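Local coordinates for protein gamma-glutamyltranspeptidase (Klebsiella pneumoniae subsp. pneumoniae, PDB 5HFT) that converts oxamate to oxalate in the uric acid degradation pathway and belongs to the gamma-glutamyltransferase family, at residues N75-W83 against V127-A137; P92-S103 against D250-P261. One frame throughout, in Å; residues are numbered along the deposited sequence.

Contact 1. Residues N75-W83 against V127-A137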
loop_
_atom_site.group_PDB
_atom_site.type_symbol
_atom_site.label_atom_id
_atom_site.label_comp_id
_atom_site.label_asym_id
_atom_site.label_seq_id
_atom_site.Cartn_x
_atom_site.Cartn_y
_atom_site.Cartn_z
ATOM N N ASN A 75 3.665 6.566 5.193
ATOM C CA ASN A 75 2.249 6.356 4.938
ATOM C C ASN A 75 1.497 7.004 6.093
ATOM O O ASN A 75 2.085 7.342 7.117
ATOM C CB ASN A 75 1.899 4.850 4.832
ATOM C CG ASN A 75 1.698 4.210 6.183
ATOM O OD1 ASN A 75 0.573 3.968 6.611
ATOM N ND2 ASN A 75 2.790 3.988 6.893
ATOM N N GLY A 76 0.190 7.152 5.931
ATOM C CA GLY A 76 -0.638 7.643 7.009
ATOM C C GLY A 76 -1.997 8.062 6.486
ATOM O O GLY A 76 -2.349 7.801 5.330
ATOM N N LEU A 77 -2.751 8.724 7.366
ATOM C CA LEU A 77 -4.069 9.245 7.019
ATOM C C LEU A 77 -3.993 10.319 5.935
ATOM O O LEU A 77 -5.033 10.793 5.474
ATOM C CB LEU A 77 -4.746 9.825 8.273
ATOM C CG LEU A 77 -4.873 8.961 9.553
ATOM C CD1 LEU A 77 -6.030 9.354 10.495
ATOM C CD2 LEU A 77 -4.912 7.501 9.252
ATOM N N GLY A 78 -2.801 10.737 5.531
ATOM C CA GLY A 78 -2.710 11.852 4.612
ATOM C C GLY A 78 -2.369 11.419 3.210
ATOM O O GLY A 78 -1.900 12.225 2.392
ATOM N N GLY A 79 -2.626 10.140 2.923
ATOM C CA GLY A 79 -2.335 9.563 1.618
ATOM C C GLY A 79 -3.417 8.670 1.032
ATOM O O GLY A 79 -4.581 8.722 1.439
ATOM N N ASP A 80 -3.030 7.827 0.085
ATOM C CA ASP A 80 -3.951 7.023 -0.706
ATOM C C ASP A 80 -3.816 5.553 -0.339
ATOM O O ASP A 80 -2.815 5.142 0.250
ATOM C CB ASP A 80 -3.670 7.225 -2.197
ATOM C CG ASP A 80 -4.051 8.610 -2.668
ATOM O OD1 ASP A 80 -4.963 9.201 -2.049
ATOM O OD2 ASP A 80 -3.460 9.100 -3.650
ATOM N N GLY A 81 -4.836 4.763 -0.695
ATOM C CA GLY A 81 -4.865 3.360 -0.341
ATOM C C GLY A 81 -5.458 2.512 -1.446
ATOM O O GLY A 81 -6.240 2.981 -2.279
ATOM N N PHE A 82 -5.060 1.241 -1.451
ATOM C CA PHE A 82 -5.422 0.331 -2.526
ATOM C C PHE A 82 -5.703 -1.053 -1.971
ATOM O O PHE A 82 -4.872 -1.624 -1.264
ATOM C CB PHE A 82 -4.310 0.262 -3.580
ATOM C CG PHE A 82 -3.882 1.624 -4.120
ATOM C CD1 PHE A 82 -2.969 2.423 -3.424
ATOM C CD2 PHE A 82 -4.380 2.090 -5.326
ATOM C CE1 PHE A 82 -2.575 3.657 -3.926
ATOM C CE2 PHE A 82 -3.984 3.330 -5.839
ATOM C CZ PHE A 82 -3.084 4.111 -5.138
ATOM N N TRP A 83 -6.865 -1.595 -2.296
ATOM C CA TRP A 83 -7.272 -2.910 -1.831
ATOM C C TRP A 83 -7.460 -3.848 -3.011
ATOM O O TRP A 83 -7.995 -3.460 -4.046
ATOM C CB TRP A 83 -8.578 -2.857 -1.077
ATOM C CG TRP A 83 -8.589 -1.961 0.077
ATOM C CD1 TRP A 83 -8.448 -0.595 0.075
ATOM C CD2 TRP A 83 -8.796 -2.345 1.437
ATOM N NE1 TRP A 83 -8.543 -0.118 1.359
ATOM C CE2 TRP A 83 -8.750 -1.172 2.213
ATOM C CE3 TRP A 83 -9.009 -3.572 2.072
ATOM C CZ2 TRP A 83 -8.931 -1.189 3.586
ATOM C CZ3 TRP A 83 -9.177 -3.585 3.425
ATOM C CH2 TRP A 83 -9.139 -2.402 4.175
ATOM N N VAL A 127 -6.246 14.955 -3.283
ATOM C CA VAL A 127 -7.002 14.524 -2.107
ATOM C C VAL A 127 -6.437 13.212 -1.541
ATOM O O VAL A 127 -5.787 12.429 -2.245
ATOM C CB VAL A 127 -8.485 14.379 -2.508
ATOM C CG1 VAL A 127 -9.342 13.757 -1.394
ATOM C CG2 VAL A 127 -9.046 15.712 -2.950
ATOM N N ALA A 128 -6.645 12.991 -0.241
ATOM C CA ALA A 128 -6.136 11.819 0.460
ATOM C C ALA A 128 -7.209 10.731 0.515
ATOM O O ALA A 128 -8.299 10.954 1.056
ATOM C CB ALA A 128 -5.685 12.211 1.864
ATOM N N GLY A 129 -6.902 9.549 -0.014
ATOM C CA GLY A 129 -7.941 8.559 -0.217
ATOM C C GLY A 129 -8.125 7.411 0.763
ATOM O O GLY A 129 -9.247 6.902 0.861
ATOM N N THR A 130 -7.071 6.986 1.486
ATOM C CA THR A 130 -7.147 5.750 2.268
ATOM C C THR A 130 -8.416 5.680 3.089
ATOM O O THR A 130 -9.099 4.651 3.114
ATOM C CB THR A 130 -5.970 5.579 3.235
ATOM O OG1 THR A 130 -5.546 6.833 3.812
ATOM C CG2 THR A 130 -4.840 4.829 2.614
ATOM N N VAL A 131 -8.741 6.765 3.785
ATOM C CA VAL A 131 -9.860 6.702 4.713
ATOM C C VAL A 131 -11.124 6.344 3.966
ATOM O O VAL A 131 -11.943 5.557 4.453
ATOM C CB VAL A 131 -9.998 8.024 5.481
ATOM C CG1 VAL A 131 -11.143 7.943 6.489
ATOM C CG2 VAL A 131 -8.685 8.334 6.178
ATOM N N SER A 132 -11.271 6.863 2.741
ATOM C CA SER A 132 -12.364 6.410 1.883
ATOM C C SER A 132 -12.218 4.930 1.519
ATOM O O SER A 132 -13.220 4.230 1.359
ATOM C CB SER A 132 -12.462 7.294 0.631
ATOM O OG SER A 132 -11.384 7.103 -0.266
ATOM N N GLY A 133 -10.991 4.417 1.436
ATOM C CA GLY A 133 -10.839 2.992 1.244
ATOM C C GLY A 133 -11.320 2.227 2.456
ATOM O O GLY A 133 -12.003 1.214 2.328
ATOM N N TRP A 134 -11.004 2.718 3.650
ATOM C CA TRP A 134 -11.498 2.033 4.838
ATOM C C TRP A 134 -13.021 2.039 4.874
ATOM O O TRP A 134 -13.638 1.007 5.151
ATOM C CB TRP A 134 -10.946 2.673 6.114
ATOM C CG TRP A 134 -9.462 2.919 6.151
ATOM C CD1 TRP A 134 -8.515 2.517 5.242
ATOM C CD2 TRP A 134 -8.777 3.701 7.119
ATOM N NE1 TRP A 134 -7.272 2.979 5.612
ATOM C CE2 TRP A 134 -7.410 3.712 6.764
ATOM C CE3 TRP A 134 -9.182 4.394 8.261
ATOM C CZ2 TRP A 134 -6.457 4.386 7.519
ATOM C CZ3 TRP A 134 -8.231 5.047 9.011
ATOM C CH2 TRP A 134 -6.891 5.044 8.637
ATOM N N VAL A 135 -13.650 3.179 4.563
ATOM C CA VAL A 135 -15.107 3.252 4.671
ATOM C C VAL A 135 -15.753 2.315 3.663
ATOM O O VAL A 135 -16.742 1.644 3.980
ATOM C CB VAL A 135 -15.629 4.704 4.528
ATOM C CG1 VAL A 135 -15.337 5.292 3.182
ATOM C CG2 VAL A 135 -17.131 4.753 4.746
ATOM N N GLU A 136 -15.182 2.215 2.453
ATOM C CA GLU A 136 -15.746 1.341 1.421
ATOM C C GLU A 136 -15.527 -0.139 1.745
ATOM O O GLU A 136 -16.451 -0.955 1.633
ATOM C CB GLU A 136 -15.149 1.679 0.054
ATOM C CG GLU A 136 -15.427 0.591 -0.989
ATOM C CD GLU A 136 -16.655 0.872 -1.825
ATOM O OE1 GLU A 136 -17.100 2.042 -1.823
ATOM O OE2 GLU A 136 -17.164 -0.058 -2.493
ATOM N N ALA A 137 -14.300 -0.510 2.108
ATOM C CA ALA A 137 -14.028 -1.902 2.455
ATOM C C ALA A 137 -14.919 -2.367 3.601
ATOM O O ALA A 137 -15.344 -3.531 3.640
ATOM C CB ALA A 137 -12.553 -2.075 2.819
#

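Contact 2. Residues P92-S103 against D250-P261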
loop_
_atom_site.group_PDB
_atom_site.type_symbol
_atom_site.label_atom_id
_atom_site.label_comp_id
_atom_site.label_asym_id
_atom_site.label_seq_id
_atom_site.Cartn_x
_atom_site.Cartn_y
_atom_site.Cartn_z
ATOM N N PRO A 92 -12.626 -11.333 -7.333
ATOM C CA PRO A 92 -11.940 -10.352 -6.482
ATOM C C PRO A 92 -12.540 -8.963 -6.605
ATOM O O PRO A 92 -13.109 -8.588 -7.632
ATOM C CB PRO A 92 -10.499 -10.367 -7.006
ATOM C CG PRO A 92 -10.634 -10.814 -8.432
ATOM C CD PRO A 92 -11.801 -11.741 -8.485
ATOM N N ILE A 93 -12.413 -8.198 -5.531
ATOM C CA ILE A 93 -12.939 -6.841 -5.466
ATOM C C ILE A 93 -11.785 -5.882 -5.239
ATOM O O ILE A 93 -10.998 -6.057 -4.296
ATOM C CB ILE A 93 -13.991 -6.680 -4.356
ATOM C CG1 ILE A 93 -15.106 -7.717 -4.513
ATOM C CG2 ILE A 93 -14.528 -5.261 -4.344
ATOM C CD1 ILE A 93 -15.927 -7.886 -3.247
ATOM N N ALA A 94 -11.697 -4.865 -6.095
ATOM C CA ALA A 94 -10.644 -3.866 -6.043
ATOM C C ALA A 94 -11.186 -2.531 -5.542
ATOM O O ALA A 94 -12.340 -2.177 -5.786
ATOM C CB ALA A 94 -9.996 -3.693 -7.413
ATOM N N ILE A 95 -10.349 -1.810 -4.801
ATOM C CA ILE A 95 -10.688 -0.506 -4.247
ATOM C C ILE A 95 -9.541 0.431 -4.585
ATOM O O ILE A 95 -8.432 0.269 -4.067
ATOM C CB ILE A 95 -10.912 -0.550 -2.736
ATOM C CG1 ILE A 95 -11.960 -1.586 -2.354
ATOM C CG2 ILE A 95 -11.337 0.823 -2.254
ATOM C CD1 ILE A 95 -12.293 -1.554 -0.881
ATOM N N ASP A 96 -9.788 1.392 -5.464
ATOM C CA ASP A 96 -8.819 2.442 -5.753
ATOM C C ASP A 96 -9.190 3.606 -4.847
ATOM O O ASP A 96 -10.103 4.381 -5.144
ATOM C CB ASP A 96 -8.862 2.845 -7.223
ATOM C CG ASP A 96 -7.861 3.937 -7.561
ATOM O OD1 ASP A 96 -7.317 4.551 -6.627
ATOM O OD2 ASP A 96 -7.659 4.231 -8.760
ATOM N N ALA A 97 -8.496 3.740 -3.733
ATOM C CA ALA A 97 -8.835 4.811 -2.804
ATOM C C ALA A 97 -7.837 5.957 -2.918
ATOM O O ALA A 97 -7.231 6.363 -1.935
ATOM C CB ALA A 97 -8.914 4.257 -1.380
ATOM N N SER A 98 -7.631 6.480 -4.124
ATOM C CA SER A 98 -6.695 7.569 -4.337
ATOM C C SER A 98 -7.443 8.836 -4.742
ATOM O O SER A 98 -8.371 8.793 -5.555
ATOM C CB SER A 98 -5.632 7.196 -5.375
ATOM O OG SER A 98 -6.169 7.104 -6.670
ATOM N N GLY A 99 -7.029 9.966 -4.179
ATOM C CA GLY A 99 -7.744 11.211 -4.382
ATOM C C GLY A 99 -7.330 11.977 -5.620
ATOM O O GLY A 99 -6.240 11.809 -6.155
ATOM N N ALA A 100 -8.234 12.841 -6.066
ATOM C CA ALA A 100 -8.012 13.666 -7.243
ATOM C C ALA A 100 -7.398 15.016 -6.868
ATOM O O ALA A 100 -7.441 15.446 -5.713
ATOM C CB ALA A 100 -9.328 13.873 -7.991
ATOM N N ALA A 101 -6.812 15.679 -7.868
ATOM C CA ALA A 101 -6.307 17.034 -7.672
ATOM C C ALA A 101 -7.408 17.937 -7.129
ATOM O O ALA A 101 -8.601 17.708 -7.354
ATOM C CB ALA A 101 -5.760 17.607 -8.984
ATOM N N GLY A 102 -7.004 18.975 -6.400
ATOM C CA GLY A 102 -7.976 19.893 -5.848
ATOM C C GLY A 102 -8.580 20.801 -6.905
ATOM O O GLY A 102 -8.004 21.061 -7.966
ATOM N N SER A 103 -9.771 21.307 -6.590
ATOM C CA SER A 103 -10.482 22.167 -7.529
ATOM C C SER A 103 -9.752 23.483 -7.790
ATOM O O SER A 103 -10.025 24.141 -8.799
ATOM C CB SER A 103 -11.897 22.416 -7.011
ATOM O OG SER A 103 -11.860 22.954 -5.703
ATOM N N ASP A 250 -14.002 19.449 -2.661
ATOM C CA ASP A 250 -13.189 18.346 -3.150
ATOM C C ASP A 250 -13.330 17.122 -2.250
ATOM O O ASP A 250 -13.521 16.005 -2.744
ATOM C CB ASP A 250 -11.731 18.790 -3.245
ATOM C CG ASP A 250 -11.476 19.696 -4.425
ATOM O OD1 ASP A 250 -12.032 19.398 -5.503
ATOM O OD2 ASP A 250 -10.697 20.678 -4.294
ATOM N N LEU A 251 -13.304 17.330 -0.926
ATOM C CA LEU A 251 -13.454 16.234 0.038
ATOM C C LEU A 251 -14.839 15.619 -0.046
ATOM O O LEU A 251 -14.982 14.409 -0.245
ATOM C CB LEU A 251 -13.195 16.729 1.463
ATOM C CG LEU A 251 -11.793 17.286 1.677
ATOM C CD1 LEU A 251 -11.650 17.911 3.045
ATOM C CD2 LEU A 251 -10.791 16.166 1.455
ATOM N N GLN A 252 -15.874 16.444 0.121
ATOM C CA GLN A 252 -17.246 15.947 0.101
ATOM C C GLN A 252 -17.562 15.175 -1.183
ATOM O O GLN A 252 -18.288 14.172 -1.138
ATOM C CB GLN A 252 -18.212 17.121 0.276
ATOM N N ALA A 253 -16.994 15.593 -2.329
ATOM C CA ALA A 253 -17.266 14.967 -3.626
ATOM C C ALA A 253 -16.523 13.652 -3.857
ATOM O O ALA A 253 -16.544 13.159 -4.996
ATOM C CB ALA A 253 -16.929 15.920 -4.779
ATOM N N HIS A 254 -15.829 13.097 -2.866
ATOM C CA HIS A 254 -14.823 12.077 -3.129
ATOM C C HIS A 254 -15.243 10.724 -2.581
ATOM O O HIS A 254 -15.569 10.598 -1.398
ATOM C CB HIS A 254 -13.468 12.471 -2.551
ATOM C CG HIS A 254 -12.429 11.411 -2.727
ATOM N ND1 HIS A 254 -12.185 10.439 -1.782
ATOM C CD2 HIS A 254 -11.594 11.153 -3.762
ATOM C CE1 HIS A 254 -11.233 9.636 -2.220
ATOM N NE2 HIS A 254 -10.857 10.044 -3.420
ATOM N N ARG A 255 -15.211 9.710 -3.440
ATOM C CA ARG A 255 -15.459 8.328 -3.040
ATOM C C ARG A 255 -14.308 7.447 -3.515
ATOM O O ARG A 255 -13.655 7.736 -4.522
ATOM C CB ARG A 255 -16.809 7.787 -3.604
ATOM C CG ARG A 255 -18.074 8.271 -2.885
ATOM C CD ARG A 255 -18.404 7.368 -1.663
ATOM N NE ARG A 255 -19.340 8.006 -0.725
ATOM C CZ ARG A 255 -19.554 7.589 0.523
ATOM N NH1 ARG A 255 -18.891 6.544 0.995
ATOM N NH2 ARG A 255 -20.407 8.230 1.320
ATOM N N ALA A 256 -14.028 6.388 -2.766
ATOM C CA ALA A 256 -13.135 5.371 -3.309
ATOM C C ALA A 256 -13.768 4.769 -4.559
ATOM O O ALA A 256 -14.965 4.463 -4.579
ATOM C CB ALA A 256 -12.854 4.278 -2.278
ATOM N N ARG A 257 -12.949 4.577 -5.589
ATOM C CA ARG A 257 -13.361 3.949 -6.834
ATOM C C ARG A 257 -13.350 2.431 -6.696
ATOM O O ARG A 257 -12.800 1.872 -5.745
ATOM C CB ARG A 257 -12.431 4.368 -7.965
ATOM C CG ARG A 257 -12.471 5.845 -8.264
ATOM C CD ARG A 257 -11.142 6.353 -8.796
ATOM N NE ARG A 257 -10.990 7.769 -8.482
ATOM C CZ ARG A 257 -9.834 8.351 -8.173
ATOM N NH1 ARG A 257 -8.718 7.629 -8.128
ATOM N NH2 ARG A 257 -9.788 9.653 -7.899
ATOM N N ARG A 258 -14.016 1.752 -7.625
ATOM C CA ARG A 258 -14.033 0.291 -7.651
ATOM C C ARG A 258 -13.788 -0.222 -9.055
ATOM O O ARG A 258 -14.693 -0.766 -9.689
ATOM C CB ARG A 258 -15.346 -0.260 -7.104
ATOM C CG ARG A 258 -15.612 0.173 -5.681
ATOM C CD ARG A 258 -15.237 -0.931 -4.737
ATOM N NE ARG A 258 -15.859 -2.164 -5.180
ATOM C CZ ARG A 258 -16.973 -2.655 -4.662
ATOM N NH1 ARG A 258 -17.590 -2.013 -3.670
ATOM N NH2 ARG A 258 -17.471 -3.784 -5.155
ATOM N N PRO A 259 -12.567 -0.092 -9.563
ATOM C CA PRO A 259 -12.261 -0.628 -10.883
ATOM C C PRO A 259 -12.175 -2.137 -10.819
ATOM O O PRO A 259 -12.147 -2.749 -9.748
ATOM C CB PRO A 259 -10.895 -0.034 -11.214
ATOM C CG PRO A 259 -10.269 0.147 -9.915
ATOM C CD PRO A 259 -11.381 0.535 -8.957
ATOM N N GLY A 260 -12.096 -2.729 -12.000
ATOM C CA GLY A 260 -11.895 -4.143 -12.136
ATOM C C GLY A 260 -10.418 -4.467 -12.083
ATOM O O GLY A 260 -9.581 -3.721 -12.598
ATOM N N PRO A 261 -10.062 -5.548 -11.393
ATOM C CA PRO A 261 -8.662 -5.957 -11.357
ATOM C C PRO A 261 -8.229 -6.396 -12.735
ATOM O O PRO A 261 -9.014 -6.996 -13.467
ATOM C CB PRO A 261 -8.676 -7.142 -10.392
ATOM C CG PRO A 261 -10.057 -7.663 -10.489
ATOM C CD PRO A 261 -10.939 -6.499 -10.694
#

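Contact 1. Residues N75-W83 against V127-A137
Gly79 to Gly81 run beside Ala128 to Thr130 in the same chain direction, 4.2 Å apart at the Gly81 CA and Thr130 CA pair, and from there strand 80-83 and helix 130-137 continue at 34° with their axes 6.6 Å apart at closest approach. At this junction the carbonyl just ahead of a strand ties the N-terminal end of helix 130-144 to the glycine-rich turn leading into the strand. Gly79 O, brought up at the end of a type I turn from Gly76, takes an almost straight bond from Thr130 N (3.0 Å) in the carbonyl plane, on a lone pair. Thr130 OG1 grips the same Gly79 O from above that plane (3.2 Å), because chi1 of 37° sets the hydroxyl between the backbone N and the carbonyl carbon. Thr130 CG2 lies against Gly81 CA, where no side chain intervenes. Asp80 reaches back with OD1 to Gly129 N (2.8 Å), which meets the oxygen nearly along its C-O bond.

Along the helix Ala137 CB sits over one face of Trp83 in a CH-pi contact, 3.6 Å from the centroid of the six-membered ring, while Trp134 CD1 comes to the edge of Trp83, near its plane. From the turn Leu77 CD2 touches Trp134 CH2, the two side chains crossing at about a right angle.

Helix 56-70 packs on Trp83, Trp134 and Ala137, whereas Tyr227 and Phe226 of helix 225-228 touch Val131. Strand 93-97 flanks strand 80-86, and a strand of the other protein chain pairs with Asp80 to Trp83, extending the sheet across the interface.

Contact 2. Residues P92-S103 against D250-P261
Asp96 and Arg257 pair through their backbones in both directions, Asp96 N to Arg257 O (3.1 Å) and Arg257 N to Asp96 O (2.9 Å), a single antiparallel bridge of the hydrogen-bonded kind. Their side chains leave it side by side. Asp96 OD2 lies at the edge of the Arg257 guanidinium, near its plane, as a long salt bridge to NH1 (3.6 Å), with the carboxylate plane turned 89° from the guanidinium. Arg257 is extended from CG to NE, which carries the group along to Ser98: NH1 makes a weak bond to Ser98 OG, while Ser98 O rests over one guanidinium face. Pro259 CD packs on Asp96 CB.

In the second shell Ser98 OG donates to the syn side of Asp96 OD1 (2.8 Å), so the residue two positions on, in the loop after the strand, holds the carboxylate.

Neighbouring packing continues on both sides. Arg258, bent at chi2 and chi3, folds back so that Ile93 CG2 covers one face of its guanidinium, and its NH1 forms a salt bridge with Glu136. Ala256 CB meets Ile95 CG2 (3.8 Å), and the ring edge of His254 faces Ser98 O.

Separate contacts tie the two ends. Pro92 CG touches Pro261 CG (3.8 Å); at the other end Asp250 OD2 receives a nearly straight bond from Ser103 N (2.6 Å) and also accepts from Thr247 N, while Ser103 OG bonds to Thr247 OG1.

Residues 255-259 thus lie along the outer edge of the hairpin as a one-bridge extension. Trp272 of strand 269-273 touches both Pro92 and Pro261. Strand 80-86 pairs with strand 93-97, and helix 130-144 meets Ile95, His254 and Arg258 through Glu136, Ser132 and Ile140.

In the fold
Contacts 1 and 2 have centres about 9 Å apart and share the hairpin of strands 80-86 and 93-97: helix 130-144 packs on the first strand in contact 1, while in contact 2 residues 256-261 run along the second strand and Asp250 and His254 meet the loop after it. Their segments alternate along the chain. Val127 N probably bonds to Ala100 O (2.8 Å), Asp80 OD1 accepts from Gly99 N, and Asp80 packs against Ser98. Asp80 OD2 also forms a salt bridge with a basic side chain of the other protein chain. A sheet shared between chains is consistent with the Ntn-hydrolase fold of this family, whose catalytic threonine begins the small subunit.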